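Local coordinates for polycomb protein Pcl (Drosophila melanogaster, PDB 5OQD), which acts in the Esc/E(z) complex, which methylates histone H3 and represses homeotic genes, this fragment holding the protein's second PHD finger and winged-helix domain, at residues L43-C46 with K47-N50; M144-L147 with K148-K152; F73-T76 with V77-N80. All coordinates share one frame; numbering follows the deposited sequence.

In the fold
Contacts 1 and 3 are two halves of one zinc site in the second PHD finger. Their centres lie 8 Å apart, and each gives two cysteine sulfurs to the same zinc ion, at the turns that follow strands 42-44 and 71-74. Contact 2 is in the winged-helix domain, on helix 140-153, with its centre 34 Å from contact 1 and 39 Å from contact 3. All three mix buried and exposed residues. In the finger the buried residues are cysteines and L43 or F73, and metal bonds and N-H to sulfur bonds hold the turns; in the helix they are leucines, and backbone bonds dominate.

Contact 1. Residues L43-C46 with K47-N50; sequences LQCC and KCRN. With ZN (zinc ion), chain L.
The sulfur of C45 does two jobs at once: it binds the zinc ion, and it accepts a nearly straight bond from the backbone N of C48, N to SG 3.6 Å. C48 repeats the trick a step further on, its SG bonding the metal at 2.3 Å while the N of N50 donates to it. The zinc thus sits in a turn whose peptide N-H groups face the ligating sulfurs, which would probably ease the negative charge of the two thiolates. The sulfurs approach differently: C45 SG lies anti to its own N (chi1 -179°), whereas C48 SG is tucked between its N and carbonyl carbon (71°).

Backbone bonds close the turn. C45 N donates to N50 O at 3.0 Å, and a weak bond runs from R49 N back to C45 O, with R49 itself in a left-handed conformation. Outside this, Q44 stretches its extended side chain across the turn, its CG 3.6 Å from N50 O, and gives NE2 to R49 O at 3.1 Å, straight at 170°; the oxygen lies in the plane of the amide, yet NE2 stands above the carbonyl's own plane. The other amide atom, OE1, takes a hydrogen bond from K183, so both ends fix the amide's rotation. Putting an alanine here would probably leave R49 O without the NE2 donor and K183 without this acceptor.

K47 points off the turn to the carbonyls of P188 and E190, and R49 makes a cation-pi contact with F185. With C75 and C78 as the other two ligands, this is the zinc knuckle of a Cys4 site in a PHD finger.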
# COMPACT_ATOMS: atom_id res chain seq x y z
N LEU B 43 -1.44 -6.33 9.78
CA LEU B 43 -2.75 -6.08 9.19
C LEU B 43 -3.82 -5.93 10.27
O LEU B 43 -3.69 -6.48 11.37
CB LEU B 43 -3.13 -7.20 8.22
CG LEU B 43 -2.26 -7.34 6.97
CD1 LEU B 43 -2.77 -8.46 6.09
CD2 LEU B 43 -2.21 -6.02 6.20
N GLN B 44 -4.87 -5.19 9.95
CA GLN B 44 -5.97 -4.97 10.88
C GLN B 44 -7.21 -5.73 10.43
O GLN B 44 -7.64 -5.61 9.28
CB GLN B 44 -6.28 -3.48 10.98
CG GLN B 44 -7.33 -3.12 12.02
CD GLN B 44 -7.65 -1.64 12.02
OE1 GLN B 44 -7.54 -0.96 11.00
NE2 GLN B 44 -8.06 -1.12 13.17
N CYS B 45 -7.79 -6.52 11.33
CA CYS B 45 -9.01 -7.26 11.03
C CYS B 45 -10.14 -6.29 10.69
O CYS B 45 -10.27 -5.24 11.32
CB CYS B 45 -9.41 -8.15 12.21
SG CYS B 45 -10.90 -9.14 11.95
N CYS B 46 -10.90 -6.58 9.65
CA CYS B 46 -12.05 -5.75 9.35
C CYS B 46 -13.18 -5.82 10.38
O CYS B 46 -13.79 -4.82 10.68
CB CYS B 46 -12.57 -5.99 7.93
SG CYS B 46 -12.94 -7.69 7.48
N LYS B 47 -13.51 -7.01 10.86
CA LYS B 47 -14.53 -7.16 11.90
C LYS B 47 -14.26 -6.73 13.36
O LYS B 47 -15.07 -6.03 13.95
CB LYS B 47 -15.15 -8.55 11.83
CG LYS B 47 -16.14 -8.67 10.68
CD LYS B 47 -16.63 -10.09 10.50
CE LYS B 47 -17.84 -10.12 9.59
NZ LYS B 47 -18.39 -11.49 9.47
N CYS B 48 -13.12 -7.12 13.91
CA CYS B 48 -12.77 -6.88 15.31
C CYS B 48 -11.87 -5.65 15.46
O CYS B 48 -11.72 -5.11 16.55
CB CYS B 48 -12.09 -8.11 15.91
SG CYS B 48 -10.41 -8.42 15.32
N ARG B 49 -11.27 -5.23 14.34
CA ARG B 49 -10.43 -4.04 14.27
C ARG B 49 -9.17 -4.14 15.13
O ARG B 49 -8.56 -3.13 15.48
CB ARG B 49 -11.23 -2.80 14.67
CG ARG B 49 -12.54 -2.65 13.93
CD ARG B 49 -13.27 -1.38 14.33
NE ARG B 49 -14.61 -1.31 13.75
CZ ARG B 49 -15.48 -0.35 14.01
NH1 ARG B 49 -15.17 0.62 14.85
NH2 ARG B 49 -16.68 -0.37 13.43
N ASN B 50 -8.77 -5.37 15.47
CA ASN B 50 -7.51 -5.59 16.16
C ASN B 50 -6.36 -5.73 15.16
O ASN B 50 -6.58 -6.07 14.00
CB ASN B 50 -7.58 -6.83 17.05
CG ASN B 50 -8.41 -6.61 18.30
OD1 ASN B 50 -8.34 -5.55 18.93
ND2 ASN B 50 -9.22 -7.60 18.66
ZN ZN L . -11.12 -10.21 14.15

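Contact 2. Residues M144-L147 with K148-K152; sequences MERL and KQTLK
The hydroxyl of T150 bonds the backbone of R146: T150 OG1 reaches back one turn and donates to R146 O at 2.6 Å. The same oxygen also takes the helical bond from T150 N, at 3.1 Å, and the two donors come from opposite faces of the carbonyl plane, so one acceptor is gripped twice by a single residue. The hydroxyl gets there because OG1 stands beside the backbone N (chi1 -56°), which directs it at the preceding turn. The R146 side chain crosses that of T150 at about a right angle, with CD its nearest atom to the hydroxyl.

Two residues back, M144 and K148 meet by their methyl and methylene ends, CE to CE 3.6 Å. The methionine is bent at both chi2 and chi3 and curls its methyl toward the lysine, which runs out fully extended; K148 CG starts that run 3.4 Å from M144 O. E145 lies beside the lysine and points the same way, but E145 OE2 and K148 NZ are 4.3 Å apart, beyond a salt bridge, so any attraction is probably modest. Further along the helix, L151 CG rests 3.3 Å from L147 O.

What positions these groups is the regular i to i+4 bonding: K148 N to M144 O at 2.9 Å, with matching bonds from Q149 to E145 and from L151 to L147. Q149 turns its amide onward to D153.

Helix 140-153 is the one before the 158-161 and 170-173 hairpin, consistent with the third main helix of a winged-helix domain, the short helix 133-136 aside. It packs on two other helices: L147, T150 and L151 lean on W92 and L96 of helix 92-104, while M144, L147 and K148 meet L114, W119 and I122 of helix 114-125.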
# COMPACT_ATOMS: atom_id res chain seq x y z
N MET B 144 5.61 5.97 -18.75
CA MET B 144 6.26 7.18 -18.28
C MET B 144 5.29 8.36 -18.21
O MET B 144 5.23 9.06 -17.20
CB MET B 144 7.45 7.54 -19.18
CG MET B 144 8.77 6.96 -18.74
SD MET B 144 9.29 7.62 -17.14
CE MET B 144 9.20 9.38 -17.47
N GLU B 145 4.55 8.56 -19.29
CA GLU B 145 3.59 9.66 -19.35
C GLU B 145 2.46 9.47 -18.35
O GLU B 145 1.98 10.44 -17.75
CB GLU B 145 3.01 9.78 -20.77
CG GLU B 145 4.05 10.04 -21.85
CD GLU B 145 4.79 11.35 -21.65
OE1 GLU B 145 4.22 12.28 -21.05
OE2 GLU B 145 5.96 11.44 -22.08
N ARG B 146 2.04 8.23 -18.16
CA ARG B 146 1.01 7.90 -17.19
C ARG B 146 1.48 8.21 -15.77
O ARG B 146 0.71 8.70 -14.94
CB ARG B 146 0.59 6.44 -17.31
CG ARG B 146 -0.39 5.97 -16.24
CD ARG B 146 -1.64 6.84 -16.20
NE ARG B 146 -2.50 6.63 -17.35
CZ ARG B 146 -3.57 7.37 -17.63
NH1 ARG B 146 -3.90 8.38 -16.84
NH2 ARG B 146 -4.30 7.10 -18.71
N LEU B 147 2.75 7.93 -15.50
CA LEU B 147 3.33 8.19 -14.18
C LEU B 147 3.53 9.68 -13.95
O LEU B 147 3.33 10.18 -12.84
CB LEU B 147 4.66 7.45 -14.01
CG LEU B 147 4.58 5.93 -13.85
CD1 LEU B 147 5.96 5.34 -13.62
CD2 LEU B 147 3.64 5.56 -12.71
N LYS B 148 3.94 10.39 -15.00
CA LYS B 148 4.12 11.84 -14.92
C LYS B 148 2.81 12.54 -14.58
O LYS B 148 2.77 13.44 -13.74
CB LYS B 148 4.67 12.39 -16.24
CG LYS B 148 6.17 12.22 -16.43
CD LYS B 148 6.62 12.82 -17.75
CE LYS B 148 8.13 12.80 -17.89
NZ LYS B 148 8.56 13.27 -19.24
N GLN B 149 1.74 12.11 -15.23
CA GLN B 149 0.43 12.71 -15.04
C GLN B 149 -0.14 12.39 -13.66
O GLN B 149 -0.76 13.24 -13.02
CB GLN B 149 -0.54 12.26 -16.13
CG GLN B 149 -1.88 12.97 -16.09
CD GLN B 149 -1.73 14.48 -16.12
OE1 GLN B 149 -0.87 15.02 -16.82
NE2 GLN B 149 -2.55 15.17 -15.34
N THR B 150 0.07 11.16 -13.21
CA THR B 150 -0.41 10.72 -11.90
C THR B 150 0.19 11.58 -10.79
O THR B 150 -0.51 11.99 -9.86
CB THR B 150 -0.06 9.24 -11.64
OG1 THR B 150 -0.60 8.43 -12.69
CG2 THR B 150 -0.63 8.78 -10.31
N LEU B 151 1.49 11.84 -10.90
CA LEU B 151 2.19 12.68 -9.93
C LEU B 151 1.66 14.11 -9.94
O LEU B 151 1.71 14.80 -8.93
CB LEU B 151 3.70 12.67 -10.22
CG LEU B 151 4.42 11.35 -9.94
CD1 LEU B 151 5.74 11.28 -10.68
CD2 LEU B 151 4.64 11.18 -8.44
N LYS B 152 1.15 14.54 -11.09
CA LYS B 152 0.53 15.86 -11.21
C LYS B 152 -0.85 15.87 -10.57
O LYS B 152 -1.18 16.76 -9.79
CB LYS B 152 0.42 16.28 -12.67
CG LYS B 152 1.44 17.33 -13.09
CD LYS B 152 1.01 18.02 -14.37
CE LYS B 152 2.07 18.98 -14.87
NZ LYS B 152 3.33 18.27 -15.24

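Contact 3. Residues F73-T76 with V77-N80; sequences FCCT and VCNN. With ZN (zinc ion), chain L.
Leaving strand 71-74 at C75, the backbone coils through T76, V77 and C78 in right-handed helical conformation and brings N79 N back to C75 O, 3.1 Å away in a weak bond. This is the second CxxC pair of the PHD finger, completing with C45 and C48 the Cys4 zinc site of its cross-braced fold.

C75 SG binds the metal at 2.2 Å from a torsion of 70°, which swings the sulfur in over its own turn. There it also accepts the N-H of C78, N to SG 3.5 Å, much as the first pair does. C78 SG lies beside its own backbone N (chi1 -61°) and binds the same zinc ion; the two sulfurs stay 3.7 Å apart. V77 packs its CB against C75 SG, also at 3.7 Å.

C74 is no ligand. Its SG fits against C78 CB and N79 CB, each at 3.7 Å, and C74 also touches F84 and L192. N79 in turn gives its ND2 to I82 O, tying the turn to the approach of strand 84-87. F73, which meets F52 edge-to-face, carries the N of C75 3.8 Å above one face of its ring, offset toward the rim.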
# COMPACT_ATOMS: atom_id res chain seq x y z
N PHE B 73 -8.41 -8.10 5.56
CA PHE B 73 -8.13 -9.19 6.49
C PHE B 73 -9.23 -9.39 7.52
O PHE B 73 -9.78 -8.43 8.07
CB PHE B 73 -6.80 -8.95 7.20
CG PHE B 73 -6.53 -9.90 8.32
CD1 PHE B 73 -6.40 -11.26 8.08
CD2 PHE B 73 -6.40 -9.45 9.62
CE1 PHE B 73 -6.16 -12.14 9.11
CE2 PHE B 73 -6.15 -10.33 10.66
CZ PHE B 73 -6.03 -11.68 10.40
N CYS B 74 -9.55 -10.65 7.78
CA CYS B 74 -10.47 -11.03 8.84
C CYS B 74 -9.91 -12.23 9.59
O CYS B 74 -9.64 -13.27 8.99
CB CYS B 74 -11.86 -11.34 8.27
SG CYS B 74 -13.17 -11.43 9.51
N CYS B 75 -9.73 -12.08 10.90
CA CYS B 75 -9.08 -13.12 11.70
C CYS B 75 -9.97 -14.34 11.90
O CYS B 75 -11.13 -14.35 11.51
CB CYS B 75 -8.66 -12.55 13.06
SG CYS B 75 -10.04 -12.16 14.17
N THR B 76 -9.40 -15.37 12.52
CA THR B 76 -10.11 -16.62 12.76
C THR B 76 -11.23 -16.46 13.78
O THR B 76 -12.22 -17.19 13.74
CB THR B 76 -9.15 -17.72 13.25
OG1 THR B 76 -8.33 -17.21 14.31
CG2 THR B 76 -8.25 -18.19 12.12
N VAL B 77 -11.08 -15.49 14.68
CA VAL B 77 -12.10 -15.24 15.70
C VAL B 77 -13.37 -14.67 15.08
O VAL B 77 -14.48 -15.10 15.39
CB VAL B 77 -11.58 -14.26 16.77
CG1 VAL B 77 -12.60 -14.12 17.90
CG2 VAL B 77 -10.25 -14.74 17.32
N CYS B 78 -13.20 -13.71 14.18
CA CYS B 78 -14.32 -13.00 13.58
C CYS B 78 -14.91 -13.75 12.38
O CYS B 78 -16.03 -13.47 11.96
CB CYS B 78 -13.91 -11.59 13.16
SG CYS B 78 -13.34 -10.54 14.51
N ASN B 79 -14.15 -14.69 11.83
CA ASN B 79 -14.57 -15.39 10.62
C ASN B 79 -14.75 -16.89 10.83
O ASN B 79 -14.36 -17.69 9.98
CB ASN B 79 -13.58 -15.12 9.49
CG ASN B 79 -14.15 -15.46 8.12
OD1 ASN B 79 -15.32 -15.19 7.84
ND2 ASN B 79 -13.32 -16.05 7.27
N ASN B 80 -15.32 -17.26 11.97
CA ASN B 80 -15.68 -18.64 12.27
C ASN B 80 -14.53 -19.64 12.13
O ASN B 80 -14.72 -20.75 11.64
CB ASN B 80 -16.84 -19.09 11.38
CG ASN B 80 -18.05 -18.18 11.50
OD1 ASN B 80 -18.21 -17.22 10.74
ND2 ASN B 80 -18.91 -18.47 12.47
ZN ZN L . -11.12 -10.21 14.15